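Local coordinates for 2-dehydropantoate 2-reductase (Geobacter metallireducens, PDB 3HN2), which probably catalyses the NADPH-dependent reduction of ketopantoate to pantoic acid, the second step in making (R)-pantoate for pantothenate biosynthesis, at residues R4-G9 and M70-G76; L20-E26 and M165-V171; Q103-G107 and A273-P278; G123-F127 and R183-W189. All blocks are in the same frame, centred on the assembly; numbering follows the deposited sequence.

Contact 1: residues R4-G9 and M70-G76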
loop_
_atom_site.group_PDB
_atom_site.type_symbol
_atom_site.label_atom_id
_atom_site.label_comp_id
_atom_site.label_asym_id
_atom_site.label_seq_id
_atom_site.Cartn_x
_atom_site.Cartn_y
_atom_site.Cartn_z
ATOM N N ARG A 4 18.338 -29.866 2.881
ATOM C CA ARG A 4 19.150 -28.621 3.018
ATOM C C ARG A 4 18.474 -27.552 3.887
ATOM O O ARG A 4 19.151 -26.805 4.594
ATOM C CB ARG A 4 19.531 -28.054 1.643
ATOM C CG ARG A 4 18.396 -27.961 0.631
ATOM C CD ARG A 4 18.818 -27.169 -0.599
ATOM N NE ARG A 4 19.721 -27.921 -1.474
ATOM C CZ ARG A 4 19.340 -28.615 -2.545
ATOM N NH1 ARG A 4 20.243 -29.260 -3.269
ATOM N NH2 ARG A 4 18.061 -28.668 -2.901
ATOM N N ILE A 5 17.144 -27.497 3.840
ATOM C CA ILE A 5 16.380 -26.479 4.568
ATOM C C ILE A 5 15.550 -27.075 5.712
ATOM O O ILE A 5 14.890 -28.099 5.538
ATOM C CB ILE A 5 15.507 -25.615 3.596
ATOM C CG1 ILE A 5 16.306 -24.423 3.071
ATOM C CG2 ILE A 5 14.256 -25.057 4.269
ATOM C CD1 ILE A 5 17.056 -24.669 1.803
ATOM N N ALA A 6 15.623 -26.439 6.883
ATOM C CA ALA A 6 14.737 -26.738 8.009
ATOM C C ALA A 6 13.926 -25.504 8.382
ATOM O O ALA A 6 14.478 -24.406 8.475
ATOM C CB ALA A 6 15.531 -27.217 9.214
ATOM N N ILE A 7 12.628 -25.692 8.612
ATOM C CA ILE A 7 11.747 -24.594 9.027
ATOM C C ILE A 7 11.423 -24.686 10.509
ATOM O O ILE A 7 10.785 -25.640 10.957
ATOM C CB ILE A 7 10.409 -24.567 8.226
ATOM C CG1 ILE A 7 10.652 -24.599 6.707
ATOM C CG2 ILE A 7 9.548 -23.375 8.652
ATOM C CD1 ILE A 7 11.452 -23.420 6.166
ATOM N N VAL A 8 11.859 -23.684 11.265
ATOM C CA VAL A 8 11.627 -23.640 12.708
ATOM C C VAL A 8 10.729 -22.449 13.057
ATOM O O VAL A 8 11.174 -21.306 13.157
ATOM C CB VAL A 8 12.964 -23.633 13.490
ATOM C CG1 VAL A 8 12.735 -23.419 14.976
ATOM C CG2 VAL A 8 13.708 -24.947 13.254
ATOM N N GLY A 9 9.446 -22.736 13.217
ATOM C CA GLY A 9 8.447 -21.700 13.431
ATOM C C GLY A 9 7.076 -22.279 13.182
ATOM O O GLY A 9 6.291 -22.457 14.121
ATOM N N MET A 70 21.661 -29.680 8.914
ATOM C CA MET A 70 21.083 -29.021 7.742
ATOM C C MET A 70 22.093 -28.054 7.111
ATOM O O MET A 70 23.169 -27.826 7.664
ATOM C CB MET A 70 19.814 -28.258 8.145
ATOM C CG MET A 70 18.671 -29.119 8.679
ATOM S SD MET A 70 17.502 -29.666 7.412
ATOM C CE MET A 70 18.142 -31.294 7.014
ATOM N N ASP A 71 21.751 -27.498 5.951
ATOM C CA ASP A 71 22.557 -26.440 5.335
ATOM C C ASP A 71 22.073 -25.067 5.788
ATOM O O ASP A 71 22.870 -24.167 6.058
ATOM C CB ASP A 71 22.502 -26.525 3.805
ATOM C CG ASP A 71 23.290 -27.698 3.250
ATOM O OD1 ASP A 71 24.394 -27.990 3.765
ATOM O OD2 ASP A 71 22.804 -28.322 2.282
ATOM N N LEU A 72 20.754 -24.925 5.863
ATOM C CA LEU A 72 20.111 -23.680 6.239
ATOM C C LEU A 72 18.943 -23.956 7.173
ATOM O O LEU A 72 18.143 -24.859 6.921
ATOM C CB LEU A 72 19.614 -22.948 4.987
ATOM C CG LEU A 72 18.760 -21.685 5.152
ATOM C CD1 LEU A 72 19.579 -20.534 5.714
ATOM C CD2 LEU A 72 18.143 -21.293 3.829
ATOM N N VAL A 73 18.849 -23.190 8.258
ATOM C CA VAL A 73 17.634 -23.212 9.066
ATOM C C VAL A 73 16.939 -21.847 9.089
ATOM O O VAL A 73 17.490 -20.858 9.576
ATOM C CB VAL A 73 17.843 -23.846 10.486
ATOM C CG1 VAL A 73 19.171 -23.453 11.089
ATOM C CG2 VAL A 73 16.683 -23.502 11.427
ATOM N N LEU A 74 15.745 -21.807 8.502
ATOM C CA LEU A 74 14.862 -20.642 8.568
ATOM C C LEU A 74 14.143 -20.623 9.896
ATOM O O LEU A 74 13.301 -21.482 10.155
ATOM C CB LEU A 74 13.803 -20.713 7.477
ATOM C CG LEU A 74 13.781 -19.704 6.341
ATOM C CD1 LEU A 74 14.788 -20.096 5.283
ATOM C CD2 LEU A 74 12.378 -19.678 5.761
ATOM N N VAL A 75 14.477 -19.652 10.737
ATOM C CA VAL A 75 13.760 -19.444 11.984
ATOM C C VAL A 75 12.578 -18.484 11.738
ATOM O O VAL A 75 12.766 -17.334 11.332
ATOM C CB VAL A 75 14.691 -18.915 13.091
ATOM C CG1 VAL A 75 13.971 -18.882 14.422
ATOM C CG2 VAL A 75 15.942 -19.789 13.203
ATOM N N GLY A 76 11.364 -18.989 11.952
ATOM C CA GLY A 76 10.146 -18.192 11.848
ATOM C C GLY A 76 9.359 -18.203 13.145
ATOM O O GLY A 76 8.153 -17.929 13.149
#
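M70 lays its side chain against A6, and it can be followed atom by atom. CB stands 3.9 Å from R4 O; CG swings beside the backbone N (chi1 -63°) and comes to 3.7 Å from A6 CB. Bends at the next two bonds bring SD against the same methyl and to 3.6 Å from I5 O, and CE ends the chain, which also touches H29 of strand 28-31. Beyond the methionine the two strands run parallel, A6 N giving to L72 O, L74 N to A6 O and V8 N to L74 O. These are the middle two of the six parallel strands of the Rossmann-type sheet, and strand 5-8 leads at G9 into what looks like the glycine-rich GxGxxG turn of a dinucleotide-binding fold. The bond from G76 N to V8 O, 2.6 Å, lies at that end. On the face of I5 and I7, I5 CG1 lies alongside L72 CD2 at 3.7 Å, and I7 CD1 packs on L74 CB at 3.8 Å, each pair pointing the same way. On the other face V8 CG2 meets V73 CG2 at a slant. Within the sheet, strand 28-31 lies beside 5-8 and strand 98-101 beside 72-75.

Contact 2: residues L20-E26 and M165-V171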
loop_
_atom_site.group_PDB
_atom_site.type_symbol
_atom_site.label_atom_id
_atom_site.label_comp_id
_atom_site.label_asym_id
_atom_site.label_seq_id
_atom_site.Cartn_x
_atom_site.Cartn_y
_atom_site.Cartn_z
ATOM N N LEU A 20 6.811 -22.359 -0.491
ATOM C CA LEU A 20 7.310 -21.807 -1.745
ATOM C C LEU A 20 8.698 -22.355 -2.068
ATOM O O LEU A 20 9.028 -22.572 -3.238
ATOM C CB LEU A 20 7.336 -20.275 -1.711
ATOM C CG LEU A 20 6.021 -19.486 -1.653
ATOM C CD1 LEU A 20 6.332 -18.005 -1.623
ATOM C CD2 LEU A 20 5.073 -19.801 -2.806
ATOM N N LEU A 21 9.497 -22.584 -1.026
ATOM C CA LEU A 21 10.839 -23.144 -1.190
ATOM C C LEU A 21 10.840 -24.561 -1.766
ATOM O O LEU A 21 11.566 -24.824 -2.723
ATOM C CB LEU A 21 11.640 -23.073 0.112
ATOM C CG LEU A 21 12.300 -21.725 0.432
ATOM C CD1 LEU A 21 12.595 -21.614 1.920
ATOM C CD2 LEU A 21 13.565 -21.473 -0.392
ATOM N N GLN A 22 10.016 -25.460 -1.225
ATOM C CA GLN A 22 9.946 -26.819 -1.780
ATOM C C GLN A 22 9.156 -26.914 -3.089
ATOM O O GLN A 22 9.381 -27.837 -3.873
ATOM C CB GLN A 22 9.462 -27.854 -0.752
ATOM C CG GLN A 22 7.960 -28.030 -0.633
ATOM C CD GLN A 22 7.577 -29.298 0.116
ATOM O OE1 GLN A 22 6.907 -30.170 -0.432
ATOM N NE2 GLN A 22 8.004 -29.406 1.370
ATOM N N ARG A 23 8.253 -25.957 -3.327
ATOM C CA ARG A 23 7.486 -25.896 -4.578
ATOM C C ARG A 23 8.411 -25.679 -5.769
ATOM O O ARG A 23 8.119 -26.130 -6.873
ATOM C CB ARG A 23 6.430 -24.792 -4.520
ATOM C CG ARG A 23 5.235 -24.988 -5.448
ATOM C CD ARG A 23 5.328 -24.145 -6.713
ATOM N NE ARG A 23 5.293 -22.708 -6.436
ATOM C CZ ARG A 23 4.186 -21.972 -6.377
ATOM N NH1 ARG A 23 4.270 -20.672 -6.120
ATOM N NH2 ARG A 23 2.995 -22.528 -6.572
ATOM N N SER A 24 9.528 -24.994 -5.528
ATOM C CA SER A 24 10.585 -24.828 -6.523
ATOM C C SER A 24 11.738 -25.826 -6.316
ATOM O O SER A 24 12.849 -25.624 -6.812
ATOM C CB SER A 24 11.102 -23.393 -6.508
ATOM O OG SER A 24 11.476 -23.024 -5.200
ATOM N N GLY A 25 11.464 -26.898 -5.580
ATOM C CA GLY A 25 12.388 -28.022 -5.482
ATOM C C GLY A 25 13.569 -27.798 -4.562
ATOM O O GLY A 25 14.723 -27.844 -4.992
ATOM N N GLU A 26 13.273 -27.546 -3.293
ATOM C CA GLU A 26 14.301 -27.470 -2.272
ATOM C C GLU A 26 13.962 -28.515 -1.223
ATOM O O GLU A 26 12.784 -28.803 -0.984
ATOM C CB GLU A 26 14.348 -26.074 -1.657
ATOM C CG GLU A 26 15.734 -25.442 -1.621
ATOM C CD GLU A 26 16.197 -24.903 -2.971
ATOM O OE1 GLU A 26 17.408 -24.995 -3.270
ATOM O OE2 GLU A 26 15.354 -24.380 -3.731
ATOM N N MET A 165 18.199 -17.958 -4.429
ATOM C CA MET A 165 17.359 -19.077 -4.001
ATOM C C MET A 165 15.905 -18.658 -3.740
ATOM O O MET A 165 14.979 -19.359 -4.148
ATOM C CB MET A 165 17.963 -19.743 -2.756
ATOM C CG MET A 165 17.224 -20.977 -2.277
ATOM S SD MET A 165 17.401 -21.203 -0.505
ATOM C CE MET A 165 18.925 -22.155 -0.446
ATOM N N PHE A 166 15.717 -17.520 -3.072
ATOM C CA PHE A 166 14.369 -16.973 -2.852
ATOM C C PHE A 166 13.698 -16.474 -4.127
ATOM O O PHE A 166 12.524 -16.745 -4.341
ATOM C CB PHE A 166 14.370 -15.862 -1.806
ATOM C CG PHE A 166 14.344 -16.358 -0.391
ATOM C CD1 PHE A 166 13.194 -16.939 0.133
ATOM C CD2 PHE A 166 15.462 -16.231 0.422
ATOM C CE1 PHE A 166 13.160 -17.395 1.444
ATOM C CE2 PHE A 166 15.438 -16.680 1.733
ATOM C CZ PHE A 166 14.284 -17.262 2.247
ATOM N N ARG A 167 14.450 -15.749 -4.959
ATOM C CA ARG A 167 13.943 -15.213 -6.233
ATOM C C ARG A 167 13.525 -16.306 -7.215
ATOM O O ARG A 167 12.554 -16.137 -7.955
ATOM C CB ARG A 167 14.958 -14.270 -6.884
ATOM C CG ARG A 167 15.055 -12.894 -6.222
ATOM C CD ARG A 167 15.898 -11.915 -7.044
ATOM N NE ARG A 167 17.300 -12.331 -7.147
ATOM C CZ ARG A 167 18.311 -11.802 -6.457
ATOM N NH1 ARG A 167 19.544 -12.264 -6.631
ATOM N NH2 ARG A 167 18.103 -10.815 -5.596
ATOM N N GLN A 168 14.256 -17.423 -7.200
ATOM C CA GLN A 168 13.899 -18.636 -7.946
ATOM C C GLN A 168 12.558 -19.218 -7.502
ATOM O O GLN A 168 11.838 -19.819 -8.302
ATOM C CB GLN A 168 14.982 -19.700 -7.770
ATOM C CG GLN A 168 16.183 -19.544 -8.690
ATOM C CD GLN A 168 15.922 -20.070 -10.087
ATOM O OE1 GLN A 168 15.455 -21.197 -10.262
ATOM N NE2 GLN A 168 16.227 -19.256 -11.093
ATOM N N ALA A 169 12.239 -19.030 -6.223
ATOM C CA ALA A 169 11.016 -19.549 -5.625
ATOM C C ALA A 169 9.848 -18.578 -5.777
ATOM O O ALA A 169 8.738 -18.876 -5.350
ATOM C CB ALA A 169 11.251 -19.880 -4.157
ATOM N N GLY A 170 10.105 -17.422 -6.384
ATOM C CA GLY A 170 9.059 -16.435 -6.648
ATOM C C GLY A 170 8.891 -15.406 -5.547
ATOM O O GLY A 170 7.867 -14.716 -5.484
ATOM N N VAL A 171 9.897 -15.314 -4.676
ATOM C CA VAL A 171 9.920 -14.318 -3.607
ATOM C C VAL A 171 10.760 -13.131 -4.073
ATOM O O VAL A 171 11.910 -13.304 -4.482
ATOM C CB VAL A 171 10.491 -14.903 -2.279
ATOM C CG1 VAL A 171 10.439 -13.874 -1.147
ATOM C CG2 VAL A 171 9.732 -16.159 -1.874
#
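A169 and S24 bring the ends of two helices together by van der Waals packing, with no hydrogen bond between the segments. The A169 methyl enters the last turn of helix 14-23, with CB 3.3 Å from S24 OG and 3.6 Å from L20 O. S24 OG sits between its own backbone N and carbonyl carbon (chi1 53°), turning it back within hydrogen-bonding range of both L20 O and L21 O. Among the apolar contacts, L20 CD1 meets V171 CG2 at 3.9 Å, while L21 CD2 touches M165 SD at 3.8 Å, the two side chains crossing at about a right angle. L21 CD1 comes obliquely to the F166 ring. Helix 14-23 is the first helix of the Rossmann-type domain, directly after strand 5-8, and helix 157-168 packs beside it on the face of the sheet that carries I5 and L72. A Schellman motif ends the latter at G170, with V171 N bonded to F166 O and G170 N to R167 O; A169 N reaches F166 O from the opposite face to V171 N. Of mixed character is the approach of the E26 carboxylate, whose CD lies 4.1 Å from M165 CG.

Contact 3: residues Q103-G107 and A273-P278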
loop_
_atom_site.group_PDB
_atom_site.type_symbol
_atom_site.label_atom_id
_atom_site.label_comp_id
_atom_site.label_asym_id
_atom_site.label_seq_id
_atom_site.Cartn_x
_atom_site.Cartn_y
_atom_site.Cartn_z
ATOM N N GLN A 103 12.047 -13.415 11.952
ATOM C CA GLN A 103 11.128 -12.974 12.991
ATOM C C GLN A 103 11.197 -11.474 13.235
ATOM O O GLN A 103 12.052 -10.783 12.688
ATOM C CB GLN A 103 11.376 -13.763 14.278
ATOM C CG GLN A 103 12.580 -14.694 14.181
ATOM C CD GLN A 103 13.018 -15.261 15.512
ATOM O OE1 GLN A 103 14.157 -15.071 15.926
ATOM N NE2 GLN A 103 12.119 -15.963 16.190
ATOM N N ASN A 104 10.285 -10.979 14.064
ATOM C CA ASN A 104 10.086 -9.544 14.239
ATOM C C ASN A 104 10.886 -8.924 15.377
ATOM O O ASN A 104 11.207 -9.585 16.362
ATOM C CB ASN A 104 8.595 -9.245 14.425
ATOM C CG ASN A 104 7.780 -9.564 13.189
ATOM O OD1 ASN A 104 8.328 -9.820 12.113
ATOM N ND2 ASN A 104 6.460 -9.545 13.335
ATOM N N GLY A 105 11.197 -7.640 15.226
ATOM C CA GLY A 105 11.857 -6.876 16.268
ATOM C C GLY A 105 13.354 -7.041 16.232
ATOM O O GLY A 105 13.931 -7.327 15.186
ATOM N N LEU A 106 13.978 -6.874 17.391
ATOM C CA LEU A 106 15.421 -6.898 17.494
ATOM C C LEU A 106 15.935 -8.038 18.358
ATOM O O LEU A 106 15.159 -8.835 18.892
ATOM C CB LEU A 106 15.910 -5.592 18.095
ATOM C CG LEU A 106 15.755 -4.282 17.345
ATOM C CD1 LEU A 106 16.397 -3.196 18.196
ATOM C CD2 LEU A 106 16.374 -4.300 15.960
ATOM N N GLY A 107 17.259 -8.108 18.481
ATOM C CA GLY A 107 17.905 -9.033 19.400
ATOM C C GLY A 107 18.032 -10.451 18.888
ATOM O O GLY A 107 18.863 -11.210 19.386
ATOM N N ALA A 273 10.453 -8.095 21.935
ATOM C CA ALA A 273 11.288 -7.843 20.752
ATOM C C ALA A 273 10.930 -6.576 19.963
ATOM O O ALA A 273 11.823 -5.847 19.527
ATOM C CB ALA A 273 11.273 -9.052 19.840
ATOM N N ILE A 274 9.639 -6.314 19.776
ATOM C CA ILE A 274 9.205 -5.133 19.022
ATOM C C ILE A 274 9.394 -3.816 19.805
ATOM O O ILE A 274 9.817 -2.805 19.234
ATOM C CB ILE A 274 7.743 -5.292 18.490
ATOM C CG1 ILE A 274 7.647 -6.494 17.540
ATOM C CG2 ILE A 274 7.271 -4.038 17.760
ATOM C CD1 ILE A 274 6.228 -7.011 17.339
ATOM N N PHE A 275 9.119 -3.841 21.111
ATOM C CA PHE A 275 9.077 -2.612 21.911
ATOM C C PHE A 275 10.172 -2.485 22.965
ATOM O O PHE A 275 10.886 -1.484 22.991
ATOM C CB PHE A 275 7.724 -2.469 22.605
ATOM C CG PHE A 275 6.581 -2.207 21.679
ATOM C CD1 PHE A 275 6.183 -0.904 21.404
ATOM C CD2 PHE A 275 5.869 -3.258 21.115
ATOM C CE1 PHE A 275 5.099 -0.653 20.567
ATOM C CE2 PHE A 275 4.789 -3.016 20.266
ATOM C CZ PHE A 275 4.409 -1.712 19.993
ATOM N N ARG A 276 10.291 -3.475 23.846
ATOM C CA ARG A 276 11.168 -3.335 25.017
ATOM C C ARG A 276 12.659 -3.388 24.678
ATOM O O ARG A 276 13.456 -2.676 25.292
ATOM C CB ARG A 276 10.799 -4.320 26.133
ATOM C CG ARG A 276 9.497 -3.978 26.864
ATOM C CD ARG A 276 9.632 -2.688 27.671
ATOM N NE ARG A 276 8.378 -2.264 28.292
ATOM C CZ ARG A 276 8.166 -1.049 28.795
ATOM N NH1 ARG A 276 9.135 -0.144 28.751
ATOM N NH2 ARG A 276 6.988 -0.737 29.341
ATOM N N THR A 277 13.008 -4.205 23.683
ATOM C CA THR A 277 14.383 -4.288 23.155
ATOM C C THR A 277 14.845 -2.993 22.447
ATOM O O THR A 277 15.933 -2.500 22.761
ATOM C CB THR A 277 14.605 -5.554 22.256
ATOM O OG1 THR A 277 14.183 -6.732 22.958
ATOM C CG2 THR A 277 16.056 -5.707 21.870
ATOM N N PRO A 278 14.055 -2.451 21.480
ATOM C CA PRO A 278 14.425 -1.135 20.950
ATOM C C PRO A 278 14.492 -0.023 21.985
ATOM O O PRO A 278 15.428 0.779 21.936
ATOM C CB PRO A 278 13.320 -0.853 19.930
ATOM C CG PRO A 278 12.950 -2.187 19.463
ATOM C CD PRO A 278 12.905 -2.984 20.732
#
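L106 lies against the T277-P278 step of helix 271-284, its side chain slanting across the proline ring. CG is set beside the backbone N (chi1 -66°) and the chain runs on extended, which carries CD1 to 3.8 Å from P278 CG while CB stays near the backbone, 3.8 Å from T277 CG2. The leucine is thus touched near its root by the threonine methyl and at its branch by the proline. T277 turns CG2 to the leucine, while OG1 is hydrogen-bonded to A272 O, back in its own helix. A273 points its methyl at the loop, where CB rests 3.5 Å from N104 O.

Between these side chains the backbones come close, G105 CA lying 4.2 Å from I274 CA. A side chain on G105 would run into A273 O and I274 N, and its positive phi also favours glycine. One hydrogen bond joins the segments, from L106 N to A273 O at 3.2 Å; the donor stands above the carbonyl plane and not on a lone pair. The same oxygen takes a CA-H contact from G105. Helix 271-284 makes a wider pi-type turn at 273-276 and is kinked at P278, whose nitrogen has no proton to give to the preceding turn.

The loop 103-107 leaves strand 98-101 of the nucleotide-binding-type domain and leads through G107, the N-cap, into helix 108-115. Helix 179-200 lies alongside, touching L106 through L187 and P278 through W184, so the loop is seated on two helices of the C-terminal domain.

Contact 4: residues G123-F127 and R183-W189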
loop_
_atom_site.group_PDB
_atom_site.type_symbol
_atom_site.label_atom_id
_atom_site.label_comp_id
_atom_site.label_asym_id
_atom_site.label_seq_id
_atom_site.Cartn_x
_atom_site.Cartn_y
_atom_site.Cartn_z
ATOM N N GLY A 123 20.250 -12.190 8.713
ATOM C CA GLY A 123 19.018 -11.516 9.054
ATOM C C GLY A 123 18.186 -11.245 7.822
ATOM O O GLY A 123 18.686 -10.723 6.817
ATOM N N GLY A 124 16.918 -11.616 7.902
ATOM C CA GLY A 124 15.964 -11.312 6.849
ATOM C C GLY A 124 14.818 -10.492 7.400
ATOM O O GLY A 124 14.026 -10.986 8.204
ATOM N N VAL A 125 14.748 -9.224 7.005
ATOM C CA VAL A 125 13.549 -8.425 7.286
ATOM C C VAL A 125 12.535 -8.735 6.196
ATOM O O VAL A 125 12.748 -8.426 5.021
ATOM C CB VAL A 125 13.829 -6.894 7.492
ATOM C CG1 VAL A 125 14.944 -6.412 6.623
ATOM C CG2 VAL A 125 12.567 -6.046 7.277
ATOM N N ALA A 126 11.462 -9.409 6.597
ATOM C CA ALA A 126 10.395 -9.815 5.691
ATOM C C ALA A 126 9.174 -8.936 5.897
ATOM O O ALA A 126 8.896 -8.508 7.016
ATOM C CB ALA A 126 10.038 -11.266 5.933
ATOM N N PHE A 127 8.453 -8.655 4.820
ATOM C CA PHE A 127 7.197 -7.920 4.931
ATOM C C PHE A 127 6.074 -8.691 4.253
ATOM O O PHE A 127 6.035 -8.800 3.029
ATOM C CB PHE A 127 7.317 -6.506 4.359
ATOM C CG PHE A 127 6.294 -5.550 4.909
ATOM C CD1 PHE A 127 6.559 -4.823 6.070
ATOM C CD2 PHE A 127 5.064 -5.381 4.279
ATOM C CE1 PHE A 127 5.615 -3.940 6.593
ATOM C CE2 PHE A 127 4.117 -4.503 4.794
ATOM C CZ PHE A 127 4.393 -3.779 5.953
ATOM N N ARG A 183 16.287 -3.384 9.864
ATOM C CA ARG A 183 15.499 -3.814 11.028
ATOM C C ARG A 183 14.803 -2.608 11.652
ATOM O O ARG A 183 13.596 -2.640 11.922
ATOM C CB ARG A 183 16.399 -4.493 12.076
ATOM C CG ARG A 183 16.894 -5.895 11.703
ATOM C CD ARG A 183 16.041 -6.994 12.336
ATOM N NE ARG A 183 15.912 -8.137 11.436
ATOM C CZ ARG A 183 14.981 -9.082 11.536
ATOM N NH1 ARG A 183 14.956 -10.076 10.658
ATOM N NH2 ARG A 183 14.075 -9.038 12.505
ATOM N N TRP A 184 15.575 -1.541 11.857
ATOM C CA TRP A 184 15.062 -0.287 12.390
ATOM C C TRP A 184 14.086 0.396 11.436
ATOM O O TRP A 184 13.153 1.070 11.875
ATOM C CB TRP A 184 16.217 0.657 12.713
ATOM C CG TRP A 184 16.828 0.417 14.053
ATOM C CD1 TRP A 184 17.996 -0.244 14.317
ATOM C CD2 TRP A 184 16.306 0.834 15.322
ATOM N NE1 TRP A 184 18.234 -0.260 15.671
ATOM C CE2 TRP A 184 17.212 0.388 16.312
ATOM C CE3 TRP A 184 15.157 1.528 15.720
ATOM C CZ2 TRP A 184 17.009 0.623 17.677
ATOM C CZ3 TRP A 184 14.956 1.766 17.081
ATOM C CH2 TRP A 184 15.880 1.313 18.040
ATOM N N GLU A 185 14.313 0.218 10.136
ATOM C CA GLU A 185 13.422 0.729 9.103
ATOM C C GLU A 185 12.033 0.109 9.225
ATOM O O GLU A 185 11.033 0.806 9.080
ATOM C CB GLU A 185 14.001 0.463 7.708
ATOM C CG GLU A 185 15.255 1.269 7.347
ATOM C CD GLU A 185 15.675 1.091 5.889
ATOM O OE1 GLU A 185 15.464 -0.007 5.324
ATOM O OE2 GLU A 185 16.221 2.052 5.306
ATOM N N LYS A 186 11.981 -1.193 9.513
ATOM C CA LYS A 186 10.710 -1.898 9.682
ATOM C C LYS A 186 10.066 -1.596 11.030
ATOM O O LYS A 186 8.845 -1.681 11.168
ATOM C CB LYS A 186 10.881 -3.409 9.519
ATOM C CG LYS A 186 9.626 -4.082 8.987
ATOM C CD LYS A 186 9.481 -5.507 9.479
ATOM C CE LYS A 186 8.092 -6.038 9.168
ATOM N NZ LYS A 186 7.939 -7.478 9.511
ATOM N N LEU A 187 10.896 -1.251 12.017
ATOM C CA LEU A 187 10.428 -0.827 13.341
ATOM C C LEU A 187 9.665 0.492 13.285
ATOM O O LEU A 187 8.773 0.725 14.098
ATOM C CB LEU A 187 11.603 -0.725 14.328
ATOM C CG LEU A 187 11.796 -1.774 15.436
ATOM C CD1 LEU A 187 10.979 -3.059 15.240
ATOM C CD2 LEU A 187 13.289 -2.105 15.647
ATOM N N VAL A 188 10.019 1.343 12.322
ATOM C CA VAL A 188 9.304 2.591 12.069
ATOM C C VAL A 188 7.840 2.327 11.692
ATOM O O VAL A 188 6.966 3.139 11.982
ATOM C CB VAL A 188 10.012 3.454 10.992
ATOM C CG1 VAL A 188 9.161 4.680 10.592
ATOM C CG2 VAL A 188 11.350 3.922 11.502
ATOM N N TRP A 189 7.582 1.177 11.075
ATOM C CA TRP A 189 6.219 0.786 10.742
ATOM C C TRP A 189 5.573 -0.046 11.845
ATOM O O TRP A 189 4.398 0.178 12.195
ATOM C CB TRP A 189 6.169 0.012 9.418
ATOM C CG TRP A 189 4.775 -0.109 8.926
ATOM C CD1 TRP A 189 4.106 0.781 8.125
ATOM C CD2 TRP A 189 3.842 -1.152 9.235
ATOM N NE1 TRP A 189 2.828 0.339 7.900
ATOM C CE2 TRP A 189 2.628 -0.834 8.576
ATOM C CE3 TRP A 189 3.914 -2.326 9.999
ATOM C CZ2 TRP A 189 1.497 -1.651 8.655
ATOM C CZ3 TRP A 189 2.780 -3.144 10.088
ATOM C CH2 TRP A 189 1.587 -2.796 9.416
#
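This is a strand-on-helix contact at the buried junction of the two domains: strand 121-129 of the Rossmann-type sheet lies along helix 179-200, the long first helix of the helical C-terminal domain. The axes of strand 123-127 and helix segment 183-189 pass 9.2 Å apart at 28°. K186 runs through the middle of it. Its CG stands anti to the backbone N (chi1 -151°) and the chain runs out extended, sliding past V125 in the opposite direction, with CD 3.8 Å from V125 CG2. Farther out, CE meets F127 CD1 at 3.7 Å, and NZ donates to A126 O at 2.9 Å, nearly in line with the carbonyl. An alanine here would remove both NZ and the aliphatic stem, and would probably leave A126 O without this donor and open a gap beside V125 and F127. R183 brings NH1 close to G124 O, but at too poor an angle for a hydrogen bond; its NE makes a salt bridge to E109 and its NH2 is bonded to Q103 O and G105 O. At the far end the rings of F127 and W189 meet edge-to-face, centroids 5.4 Å apart, while W189 NE1 is held by T249. F127 aims its edge at the six-membered ring, CZ standing above the centre of that face and CE1 4.1 Å from W189 CE3.

How the contacts relate
Contacts 1, 3 and 4 are buried, whereas contact 2 lies nearer the surface, its centre about 19 Å from that of the chain. Contacts 1 and 4 reach the same sheet without touching, one zipping two strands by backbone bonds, the other laying a helix on a strand through long side chains. Contact 2 packs helices on the I5 and L72 face of that sheet by van der Waals contact, with no hydrogen bond across, meeting contact 1 where I5 CD1 touches E26 and M165. Contacts 3 and 4 are neighbours, centres about 10 Å apart, and both join the two domains; the R183 guanidinium bridges them. Contacts 2 and 3 stand on opposite sides of the chain's centre.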